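Local coordinates for uncharacterized protein (Thermotoga maritima, PDB 1VMJ), which is of unknown function but belongs to the UPF0047 (YjbQ) family, was proposed to be a thiamin phosphate synthase, and binds sodium, at residues N32-P35 and L36-C40; P69-H72 and H73-V77. All coordinates share one frame; numbering follows the deposited sequence.

Interaction 1. Residues N32-P35 and L36-C40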
loop_
_atom_site.group_PDB
_atom_site.type_symbol
_atom_site.label_atom_id
_atom_site.label_comp_id
_atom_site.label_asym_id
_atom_site.label_seq_id
_atom_site.Cartn_x
_atom_site.Cartn_y
_atom_site.Cartn_z
ATOM N N ASN A 32 -14.218 -8.855 8.787
ATOM C CA ASN A 32 -13.467 -8.155 9.831
ATOM C C ASN A 32 -12.578 -9.171 10.557
ATOM O O ASN A 32 -13.054 -10.097 11.201
ATOM C CB ASN A 32 -14.413 -7.433 10.803
ATOM C CG ASN A 32 -13.701 -6.534 11.749
ATOM O OD1 ASN A 32 -12.532 -6.755 12.070
ATOM N ND2 ASN A 32 -14.407 -5.502 12.225
ATOM N N ILE A 33 -11.262 -8.997 10.434
ATOM C CA ILE A 33 -10.283 -9.907 11.052
ATOM C C ILE A 33 -9.548 -9.281 12.251
ATOM O O ILE A 33 -8.621 -9.868 12.816
ATOM C CB ILE A 33 -9.245 -10.449 10.023
ATOM C CG1 ILE A 33 -8.378 -9.355 9.408
ATOM C CG2 ILE A 33 -10.007 -11.263 8.994
ATOM C CD1 ILE A 33 -7.281 -9.944 8.493
ATOM N N THR A 34 -9.973 -8.082 12.664
ATOM C CA THR A 34 -9.327 -7.418 13.760
ATOM C C THR A 34 -9.170 -8.281 15.007
ATOM O O THR A 34 -8.069 -8.328 15.572
ATOM C CB THR A 34 -10.009 -6.080 14.119
ATOM O OG1 THR A 34 -10.371 -5.358 12.936
ATOM C CG2 THR A 34 -9.088 -5.243 14.974
ATOM N N PRO A 35 -10.244 -8.964 15.441
ATOM C CA PRO A 35 -10.075 -9.784 16.644
ATOM C C PRO A 35 -9.064 -10.924 16.518
ATOM O O PRO A 35 -8.449 -11.326 17.510
ATOM C CB PRO A 35 -11.475 -10.317 16.909
ATOM C CG PRO A 35 -12.389 -9.386 16.173
ATOM C CD PRO A 35 -11.630 -8.971 14.967
ATOM N N LEU A 36 -8.896 -11.453 15.314
ATOM C CA LEU A 36 -7.918 -12.509 15.080
ATOM C C LEU A 36 -6.507 -11.948 15.242
ATOM O O LEU A 36 -5.666 -12.540 15.925
ATOM C CB LEU A 36 -8.123 -13.118 13.689
ATOM C CG LEU A 36 -9.511 -13.720 13.423
ATOM C CD1 LEU A 36 -9.559 -14.205 11.992
ATOM C CD2 LEU A 36 -9.860 -14.807 14.365
ATOM N N LEU A 37 -6.251 -10.793 14.630
ATOM C CA LEU A 37 -4.975 -10.100 14.779
ATOM C C LEU A 37 -4.659 -9.740 16.241
ATOM O O LEU A 37 -3.532 -9.887 16.706
ATOM C CB LEU A 37 -4.911 -8.874 13.860
ATOM C CG LEU A 37 -4.384 -9.155 12.454
ATOM C CD1 LEU A 37 -5.198 -10.129 11.700
ATOM C CD2 LEU A 37 -4.324 -7.826 11.711
ATOM N N GLU A 38 -5.674 -9.321 16.982
ATOM C CA GLU A 38 -5.502 -9.040 18.404
ATOM C C GLU A 38 -4.985 -10.284 19.144
ATOM O O GLU A 38 -4.090 -10.183 19.997
ATOM C CB GLU A 38 -6.831 -8.572 18.997
ATOM C CG GLU A 38 -7.203 -7.172 18.528
ATOM C CD GLU A 38 -8.567 -6.700 19.015
ATOM O OE1 GLU A 38 -9.485 -7.527 19.191
ATOM O OE2 GLU A 38 -8.717 -5.477 19.190
ATOM N N GLU A 39 -5.539 -11.448 18.799
ATOM C CA GLU A 39 -5.109 -12.693 19.442
ATOM C C GLU A 39 -3.680 -13.093 19.004
ATOM O O GLU A 39 -2.900 -13.565 19.807
ATOM C CB GLU A 39 -6.109 -13.817 19.162
ATOM C CG GLU A 39 -5.747 -15.152 19.751
ATOM C CD GLU A 39 -5.750 -15.177 21.254
ATOM O OE1 GLU A 39 -6.126 -14.176 21.912
ATOM O OE2 GLU A 39 -5.362 -16.231 21.781
ATOM N N CYS A 40 -3.329 -12.865 17.741
ATOM C CA CYS A 40 -1.933 -13.038 17.288
ATOM C C CYS A 40 -0.981 -12.194 18.100
ATOM O O CYS A 40 0.058 -12.667 18.584
ATOM C CB CYS A 40 -1.766 -12.661 15.820
ATOM S SG CYS A 40 -2.609 -13.740 14.627
#
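I33 sets CG1 between its own backbone N and carbonyl carbon (chi1 63°), while L37 swings CG round beside its backbone N; these turns bring the ends of the two side chains together, slantwise, with I33 CD1 3.8 Å from L37 CD1. The setting is the N-terminus of helix 34-44, with I33 at the N-cap position and an Asx turn leading in. Behind the I33–L37 pair lies the interior of the fold: V131 touches both side chains, as does C53, and L20 of strand 14-22 backs L37, so the first turn of the helix is seated on strands of both sheets. L36, on the more open flank, reaches back less closely, its CD1 4.2 Å from I33 CG2.

The Asx turn is held at N32 OD1, which takes two donors from T34. The backbone N of T34 comes in at 2.9 Å, nearly head-on to the side-chain carbonyl of N32, whereas T34 OG1 gives its hydrogen to N32 OD1 from a more bent approach, 17° off the carbonyl plane. The amide end of N32 is pinned as well, since ND2 bonds D67 and Q130, which should keep the group from flipping.

From there the ordinary helical bonds take over. L37 N points almost straight at I33 O, at 3.1 Å, and L36 N adds a weak bond to the same oxygen. E38 N follows to T34 O, and its side chain, straight beyond CG, runs back along the first turn, leaving E38 OE1 3.5 Å from P35 CA.

Interaction 2. Residues P69-H72 and H73-V77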
loop_
_atom_site.group_PDB
_atom_site.type_symbol
_atom_site.label_atom_id
_atom_site.label_comp_id
_atom_site.label_asym_id
_atom_site.label_seq_id
_atom_site.Cartn_x
_atom_site.Cartn_y
_atom_site.Cartn_z
ATOM N N PRO A 69 -21.899 -1.191 7.365
ATOM C CA PRO A 69 -22.444 -1.889 6.206
ATOM C C PRO A 69 -22.674 -1.009 4.985
ATOM O O PRO A 69 -22.496 -1.480 3.866
ATOM C CB PRO A 69 -23.765 -2.469 6.719
ATOM C CG PRO A 69 -24.083 -1.750 7.950
ATOM C CD PRO A 69 -22.810 -1.244 8.524
ATOM N N GLY A 70 -23.080 0.238 5.199
ATOM C CA GLY A 70 -23.272 1.174 4.097
ATOM C C GLY A 70 -21.980 1.347 3.328
ATOM O O GLY A 70 -21.959 1.287 2.099
ATOM N N LEU A 71 -20.878 1.529 4.048
ATOM C CA LEU A 71 -19.584 1.712 3.395
ATOM C C LEU A 71 -19.128 0.468 2.654
ATOM O O LEU A 71 -18.565 0.568 1.570
ATOM C CB LEU A 71 -18.536 2.183 4.393
ATOM C CG LEU A 71 -17.217 2.610 3.763
ATOM C CD1 LEU A 71 -17.462 3.890 2.966
ATOM C CD2 LEU A 71 -16.107 2.856 4.773
ATOM N N HIS A 72 -19.391 -0.711 3.223
ATOM C CA HIS A 72 -19.075 -1.956 2.528
ATOM C C HIS A 72 -19.811 -2.058 1.211
ATOM O O HIS A 72 -19.219 -2.424 0.198
ATOM C CB HIS A 72 -19.375 -3.147 3.407
ATOM C CG HIS A 72 -18.479 -3.228 4.595
ATOM N ND1 HIS A 72 -18.664 -4.151 5.597
ATOM C CD2 HIS A 72 -17.400 -2.490 4.956
ATOM C CE1 HIS A 72 -17.731 -3.993 6.519
ATOM N NE2 HIS A 72 -16.950 -2.992 6.156
ATOM N N HIS A 73 -21.087 -1.692 1.231
ATOM C CA HIS A 73 -21.852 -1.602 0.008
ATOM C C HIS A 73 -21.219 -0.606 -0.973
ATOM O O HIS A 73 -21.048 -0.901 -2.155
ATOM C CB HIS A 73 -23.306 -1.221 0.296
ATOM C CG HIS A 73 -24.097 -0.962 -0.939
ATOM N ND1 HIS A 73 -24.712 -1.967 -1.653
ATOM C CD2 HIS A 73 -24.338 0.186 -1.617
ATOM C CE1 HIS A 73 -25.321 -1.444 -2.704
ATOM N NE2 HIS A 73 -25.121 -0.137 -2.697
ATOM N N ASP A 74 -20.822 0.557 -0.472
ATOM C CA ASP A 74 -20.194 1.557 -1.327
ATOM C C ASP A 74 -18.892 1.055 -1.955
ATOM O O ASP A 74 -18.655 1.287 -3.131
ATOM C CB ASP A 74 -19.916 2.840 -0.536
ATOM C CG ASP A 74 -21.191 3.507 -0.012
ATOM O OD1 ASP A 74 -22.269 3.320 -0.631
ATOM O OD2 ASP A 74 -21.123 4.213 1.006
ATOM N N PHE A 75 -18.067 0.332 -1.203
ATOM C CA PHE A 75 -16.839 -0.238 -1.775
ATOM C C PHE A 75 -17.181 -1.234 -2.896
ATOM O O PHE A 75 -16.525 -1.264 -3.926
ATOM C CB PHE A 75 -15.960 -0.928 -0.705
ATOM C CG PHE A 75 -15.033 -0.002 0.017
ATOM C CD1 PHE A 75 -14.002 0.627 -0.643
ATOM C CD2 PHE A 75 -15.155 0.182 1.377
ATOM C CE1 PHE A 75 -13.120 1.450 0.058
ATOM C CE2 PHE A 75 -14.287 1.008 2.062
ATOM C CZ PHE A 75 -13.279 1.635 1.407
ATOM N N GLU A 76 -18.182 -2.073 -2.675
ATOM C CA GLU A 76 -18.602 -3.038 -3.700
ATOM C C GLU A 76 -18.975 -2.332 -4.995
ATOM O O GLU A 76 -18.508 -2.693 -6.097
ATOM C CB GLU A 76 -19.759 -3.899 -3.172
ATOM C CG GLU A 76 -20.597 -4.591 -4.239
ATOM C CD GLU A 76 -19.897 -5.709 -4.991
ATOM O OE1 GLU A 76 -18.870 -6.233 -4.527
ATOM O OE2 GLU A 76 -20.414 -6.089 -6.067
ATOM N N VAL A 77 -19.819 -1.323 -4.872
ATOM C CA VAL A 77 -20.271 -0.557 -6.040
ATOM C C VAL A 77 -19.082 0.141 -6.733
ATOM O O VAL A 77 -18.954 0.132 -7.947
ATOM C CB VAL A 77 -21.340 0.488 -5.633
ATOM C CG1 VAL A 77 -21.622 1.447 -6.774
ATOM C CG2 VAL A 77 -22.609 -0.225 -5.163
#
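L71 and F75 meet one turn apart near the start of helix 69-82, with L71 CG 3.7 Å from F75 CE2 and L71 CD2 also against that ring carbon. F75 turns its CG beside its own backbone N (chi1 -86°), which brings the CD2–CE2 side of the ring back to L71. Four regular i to i+4 bonds hold the frame beneath, among them F75 N to L71 O at 2.8 Å and D74 N to G70 O at 2.9 Å. N65 of strand 60-65 touches both apolar side chains, and the second subunit adds its own H104 against L71 and L105 against F75.

D74 lies across L71 at about a right angle, its buried carboxylate engaged by the other chain: OD1 takes the backbone N of K92 and OD2 that of H93, both of the second subunit. Were the residue an alanine, the two amides of the second subunit would probably lose their acceptors and the subunit junction would be weakened. At the helix start, E68 accepts from two backbone amides, through OE2 from G70 N and through OE1 from L71 N.

Interactions 1 and 2 are the opening turns of two successive helices, 34-44 and 69-82, with centres 22 Å apart and nearest atoms about 6 Å apart, so they do not touch. F132 of strand 130-135 bridges them, touching both N32 and the H72 ring. Their surroundings differ: no other chain of the assembly reaches residues 32-40, whereas 69-77 face the second subunit. The L71 side chain of interaction 2 lies about 6 Å from a bound sodium ion. H93 and H104, with N100, make up the sodium site, and the second subunit's copies of both histidines contact interaction 2.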